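Local coordinates for ancylostoma secreted protein 1 (Necator americanus, PDB 3NT8) that is a secreted two-CAP-domain protein of a human hookworm, probably associated with the transition of infective larvae to parasitism, at residues Gln38-Phe43 and Pro121-Trp126; Asn246-Ser251 and Leu328-Leu333. One frame throughout, in Å; residues are numbered along the deposited sequence.

In the fold
From the N terminus, helix 34-52 supplies the first half of contact 1, and the chain runs through the outer strands 73-74 and 100-107 before helix 119-127 returns to close the loop. Strands 159-167 and 170-177 then complete the first sheet. The same order is repeated further on: helix 235-253 opens contact 2, and helices 318-330 and 332-335 close it before strands 369-376 and 381-388. The two contacts follow in series, neither nested nor crossed, about 37 Å apart between centres and on opposite sides of the chain's centre. Each ties the opening helix of one CAP unit to the helical region following strand 100-107 or 305-311.

Contact 1: residues Gln38-Phe43 and Pro121-Trp126; sequences QAFLDF and PTLSGW
Leu-123 packs against two phenylalanines of the neighbouring helix, and each ring receives it differently. The ring of Phe-43 offers a face: CB of Leu-123 lies over it, 3.9 Å from the centroid and 16° off the normal, a CH-pi contact displaced toward the rim nearest CD2 and CE2. The ring of Phe-40 offers an edge instead, with CD1 of Leu-123 close to the ring plane and 3.7 Å from CE1 of Phe-40. The forked end of the leucine divides its work, for CD2 touches both aromatic side chains, 3.8 Å from both CD1 of Phe-40 and CB of Phe-43.

The face-on approach of Phe-43 follows from its first torsion. CG is anti to the backbone N (chi1 -169°), which sends the ring across to the second helix, where it and Leu-123 lie side by side, pointing in opposite senses. The far end of the ring reaches the neighbouring residue, with CZ of Phe-43 3.7 Å from CB of Ser-124. The hydroxyl of Ser-124 is engaged within its own helix, bonded to the carbonyl of Glu-120.

The axes of the two helix segments point the same general way, 24° apart, and come within 10.8 Å at their closest, a separation bridged by side chains. Beyond the helix pair, Phe-40 also packs on Val-173 and Cys-175 of strand 170-177, while Phe-43 touches Met-152 of helix 147-153. With no hydrogen bond linking the segments, the helix pair of this CAP unit is joined here by dispersion and CH-pi contacts, so the contact depends on how the apolar surfaces fit rather than on polar bonds made across it.

Contact 2: residues Asn246-Ser251 and Leu328-Leu333; sequences NEFRSS and LWWNEL
The first torsions of Phe-248 and Trp-330 turn both side chains toward each other: CG of Phe-248 is anti to its carbonyl carbon (chi1 -82°), whereas CG of Trp-330 lies opposite the backbone N (chi1 -167°). Both side chains point toward the opposite segment and overlap head to tail. Their rings end almost parallel, with planes at 5°, and the phenyl ring stacks face to face on the five-membered ring of Trp-330, 3.7 Å between centroids.

The overlap extends beyond the rings at both ends. CB of Phe-248 sits over the six-membered ring of Trp-330, 3.5 Å from its centroid and almost straight above it. In return, CB of Trp-330 lies over the face of Phe-248 in a second, more slanted CH-pi contact, 4.1 Å from the phenyl centroid. Each side chain therefore covers the other from its methylene to its ring. The benzo end of the indole reaches the backbone of Phe-248's own helix, where CZ2 of Trp-330 comes to 3.4 Å from O of Phe-248.

The indole N-H is used outside the stack: NE1 of Trp-330 is hydrogen-bonded to OE1 of Glu-257, which would help fix the rotation of the indole. The same carboxylate, through OE2, bonds the hydroxyl of Ser-251, so one acidic residue links both segments of the contact.

Within the second CAP unit, the stack joins helix 235-253 to helix 318-330. Helix 357-363 adds Met-362 and Ala-363 against Trp-330, and the carbonyl of Met-362 receives NH1 of Arg-249. The preceding residue, Trp-329, carries the packing on to the sheet, touching Tyr-309 of strand 305-311 and Cys-385 of strand 381-388.

Contact 1: residues Gln38-Phe43 and Pro121-Trp126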
# COMPACT_ATOMS: atom_id res chain seq x y z
N GLN A 38 -14.42 22.91 -4.54
CA GLN A 38 -13.18 23.58 -4.77
C GLN A 38 -12.57 23.82 -3.40
O GLN A 38 -11.41 23.71 -3.27
CB GLN A 38 -13.45 24.87 -5.56
CG GLN A 38 -12.18 25.60 -6.04
CD GLN A 38 -11.58 24.89 -7.24
OE1 GLN A 38 -12.24 24.78 -8.28
NE2 GLN A 38 -10.36 24.36 -7.09
N ALA A 39 -13.37 24.06 -2.36
CA ALA A 39 -12.79 24.25 -1.04
C ALA A 39 -12.25 22.94 -0.39
O ALA A 39 -11.24 22.97 0.27
CB ALA A 39 -13.73 24.98 -0.13
N PHE A 40 -12.94 21.82 -0.57
CA PHE A 40 -12.39 20.52 -0.23
C PHE A 40 -11.10 20.22 -0.99
O PHE A 40 -10.09 19.82 -0.40
CB PHE A 40 -13.40 19.41 -0.53
CG PHE A 40 -14.52 19.35 0.46
CD1 PHE A 40 -14.27 19.11 1.80
CD2 PHE A 40 -15.84 19.50 0.04
CE1 PHE A 40 -15.34 19.04 2.70
CE2 PHE A 40 -16.89 19.41 0.88
CZ PHE A 40 -16.65 19.18 2.22
N LEU A 41 -11.13 20.38 -2.30
CA LEU A 41 -10.00 20.00 -3.10
C LEU A 41 -8.77 20.85 -2.81
O LEU A 41 -7.68 20.30 -2.72
CB LEU A 41 -10.36 20.05 -4.57
CG LEU A 41 -9.33 19.56 -5.57
CD1 LEU A 41 -9.08 18.08 -5.41
CD2 LEU A 41 -9.78 19.93 -7.01
N ASP A 42 -8.94 22.18 -2.73
CA ASP A 42 -7.83 23.10 -2.51
C ASP A 42 -7.17 22.89 -1.15
O ASP A 42 -5.92 22.93 -1.01
CB ASP A 42 -8.33 24.56 -2.61
CG ASP A 42 -8.63 24.98 -4.03
OD1 ASP A 42 -8.30 24.22 -4.99
OD2 ASP A 42 -9.18 26.10 -4.19
N PHE A 43 -8.00 22.69 -0.12
CA PHE A 43 -7.44 22.53 1.22
C PHE A 43 -6.51 21.28 1.22
O PHE A 43 -5.41 21.27 1.82
CB PHE A 43 -8.56 22.44 2.28
CG PHE A 43 -8.05 22.53 3.71
CD1 PHE A 43 -8.29 23.69 4.48
CD2 PHE A 43 -7.37 21.47 4.30
CE1 PHE A 43 -7.82 23.77 5.78
CE2 PHE A 43 -6.90 21.56 5.62
CZ PHE A 43 -7.15 22.71 6.36
N PRO A 121 -13.11 24.30 9.22
CA PRO A 121 -12.77 23.79 10.53
C PRO A 121 -12.85 22.27 10.59
O PRO A 121 -12.20 21.69 11.45
CB PRO A 121 -13.79 24.50 11.46
CG PRO A 121 -14.98 24.70 10.57
CD PRO A 121 -14.31 25.17 9.27
N THR A 122 -13.66 21.62 9.73
CA THR A 122 -13.63 20.14 9.65
C THR A 122 -12.28 19.61 9.15
O THR A 122 -11.66 18.72 9.76
CB THR A 122 -14.72 19.57 8.73
OG1 THR A 122 -15.97 19.96 9.26
CG2 THR A 122 -14.67 18.03 8.70
N LEU A 123 -11.84 20.17 8.03
CA LEU A 123 -10.64 19.71 7.39
C LEU A 123 -9.39 20.08 8.27
O LEU A 123 -8.43 19.28 8.40
CB LEU A 123 -10.56 20.20 5.94
CG LEU A 123 -11.11 19.21 4.89
CD1 LEU A 123 -12.58 18.99 5.12
CD2 LEU A 123 -10.96 19.74 3.53
N SER A 124 -9.41 21.24 8.90
CA SER A 124 -8.30 21.63 9.72
C SER A 124 -8.20 20.87 11.02
O SER A 124 -7.07 20.65 11.55
CB SER A 124 -8.23 23.17 9.90
OG SER A 124 -9.26 23.72 10.69
N GLY A 125 -9.35 20.43 11.52
CA GLY A 125 -9.46 19.48 12.64
C GLY A 125 -8.89 18.08 12.29
O GLY A 125 -8.16 17.48 13.11
N TRP A 126 -9.19 17.59 11.10
CA TRP A 126 -8.56 16.35 10.57
C TRP A 126 -7.06 16.48 10.45
O TRP A 126 -6.32 15.61 10.88
CB TRP A 126 -9.15 15.96 9.20
CG TRP A 126 -10.55 15.52 9.25
CD1 TRP A 126 -11.23 15.04 10.37
CD2 TRP A 126 -11.49 15.43 8.16
NE1 TRP A 126 -12.51 14.70 10.02
CE2 TRP A 126 -12.71 14.96 8.69
CE3 TRP A 126 -11.41 15.70 6.81
CZ2 TRP A 126 -13.85 14.74 7.90
CZ3 TRP A 126 -12.57 15.51 6.04
CH2 TRP A 126 -13.77 15.04 6.59

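Contact 2: residues Asn246-Ser251 and Leu328-Leu333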
# COMPACT_ATOMS: atom_id res chain seq x y z
N ASN A 246 11.19 -9.25 -6.68
CA ASN A 246 12.56 -9.24 -7.16
C ASN A 246 13.42 -8.13 -6.67
O ASN A 246 14.58 -8.36 -6.45
CB ASN A 246 12.63 -9.36 -8.69
CG ASN A 246 12.57 -10.82 -9.16
OD1 ASN A 246 13.17 -11.65 -8.53
ND2 ASN A 246 11.86 -11.12 -10.27
N GLU A 247 12.83 -6.93 -6.52
CA GLU A 247 13.53 -5.81 -6.05
C GLU A 247 13.93 -5.94 -4.57
O GLU A 247 14.98 -5.47 -4.16
CB GLU A 247 12.70 -4.55 -6.26
CG GLU A 247 12.67 -4.12 -7.69
CD GLU A 247 12.17 -2.71 -7.91
OE1 GLU A 247 11.73 -2.03 -6.95
OE2 GLU A 247 12.23 -2.27 -9.07
N PHE A 248 13.07 -6.58 -3.79
CA PHE A 248 13.39 -6.90 -2.43
C PHE A 248 14.45 -8.01 -2.36
O PHE A 248 15.39 -7.92 -1.54
CB PHE A 248 12.13 -7.30 -1.67
CG PHE A 248 11.29 -6.14 -1.14
CD1 PHE A 248 11.88 -5.05 -0.52
CD2 PHE A 248 9.88 -6.24 -1.13
CE1 PHE A 248 11.12 -3.97 0.06
CE2 PHE A 248 9.10 -5.17 -0.56
CZ PHE A 248 9.76 -4.04 0.07
N ARG A 249 14.35 -9.04 -3.19
CA ARG A 249 15.38 -10.08 -3.21
C ARG A 249 16.73 -9.51 -3.68
O ARG A 249 17.79 -9.96 -3.22
CB ARG A 249 14.97 -11.20 -4.14
CG ARG A 249 13.91 -12.10 -3.54
CD ARG A 249 13.24 -12.97 -4.55
NE ARG A 249 14.07 -14.11 -4.89
CZ ARG A 249 14.10 -15.24 -4.21
NH1 ARG A 249 13.33 -15.40 -3.10
NH2 ARG A 249 14.91 -16.21 -4.59
N SER A 250 16.69 -8.56 -4.62
CA SER A 250 17.92 -7.90 -5.07
C SER A 250 18.58 -7.11 -3.93
O SER A 250 19.82 -7.20 -3.70
CB SER A 250 17.65 -6.98 -6.26
OG SER A 250 18.84 -6.29 -6.62
N SER A 251 17.75 -6.33 -3.23
CA SER A 251 18.19 -5.56 -2.12
C SER A 251 18.78 -6.41 -1.02
O SER A 251 19.84 -6.07 -0.48
CB SER A 251 17.09 -4.69 -1.58
OG SER A 251 17.68 -3.79 -0.65
N LEU A 328 3.94 -5.73 3.39
CA LEU A 328 3.56 -6.19 4.75
C LEU A 328 4.22 -7.55 5.03
O LEU A 328 4.72 -7.78 6.15
CB LEU A 328 2.04 -6.29 4.94
CG LEU A 328 1.34 -4.93 5.17
CD1 LEU A 328 -0.26 -4.93 5.04
CD2 LEU A 328 1.80 -4.23 6.51
N TRP A 329 4.24 -8.42 4.04
CA TRP A 329 4.99 -9.69 4.21
C TRP A 329 6.49 -9.45 4.43
O TRP A 329 7.06 -10.06 5.37
CB TRP A 329 4.83 -10.58 3.03
CG TRP A 329 3.43 -11.00 2.76
CD1 TRP A 329 2.44 -11.14 3.66
CD2 TRP A 329 2.88 -11.38 1.47
NE1 TRP A 329 1.29 -11.56 3.00
CE2 TRP A 329 1.53 -11.69 1.67
CE3 TRP A 329 3.40 -11.45 0.17
CZ2 TRP A 329 0.69 -12.08 0.62
CZ3 TRP A 329 2.51 -11.79 -0.88
CH2 TRP A 329 1.21 -12.10 -0.64
N TRP A 330 7.10 -8.58 3.59
CA TRP A 330 8.52 -8.27 3.65
C TRP A 330 8.96 -7.58 4.94
O TRP A 330 10.07 -7.88 5.45
CB TRP A 330 8.97 -7.45 2.42
CG TRP A 330 10.48 -7.39 2.28
CD1 TRP A 330 11.30 -6.38 2.72
CD2 TRP A 330 11.36 -8.40 1.72
NE1 TRP A 330 12.63 -6.69 2.44
CE2 TRP A 330 12.68 -7.91 1.81
CE3 TRP A 330 11.15 -9.65 1.13
CZ2 TRP A 330 13.78 -8.64 1.36
CZ3 TRP A 330 12.24 -10.36 0.68
CH2 TRP A 330 13.52 -9.86 0.79
N ASN A 331 8.10 -6.69 5.46
CA ASN A 331 8.39 -5.90 6.65
C ASN A 331 8.74 -6.69 7.88
O ASN A 331 9.31 -6.15 8.80
CB ASN A 331 7.32 -4.79 6.92
CG ASN A 331 7.44 -3.65 5.92
OD1 ASN A 331 8.50 -3.48 5.27
ND2 ASN A 331 6.33 -2.87 5.73
N GLU A 332 8.39 -7.97 7.90
CA GLU A 332 8.74 -8.84 9.01
C GLU A 332 10.21 -8.80 9.44
O GLU A 332 10.56 -8.89 10.62
CB GLU A 332 8.24 -10.25 8.74
CG GLU A 332 6.68 -10.27 8.55
CD GLU A 332 6.11 -11.65 8.27
OE1 GLU A 332 6.77 -12.55 7.67
OE2 GLU A 332 4.93 -11.84 8.64
N LEU A 333 11.06 -8.58 8.46
CA LEU A 333 12.48 -8.60 8.68
C LEU A 333 12.90 -7.41 9.51
O LEU A 333 13.71 -7.55 10.46
CB LEU A 333 13.27 -8.61 7.34
CG LEU A 333 14.80 -8.46 7.52
CD1 LEU A 333 15.43 -9.67 8.16
CD2 LEU A 333 15.49 -8.20 6.18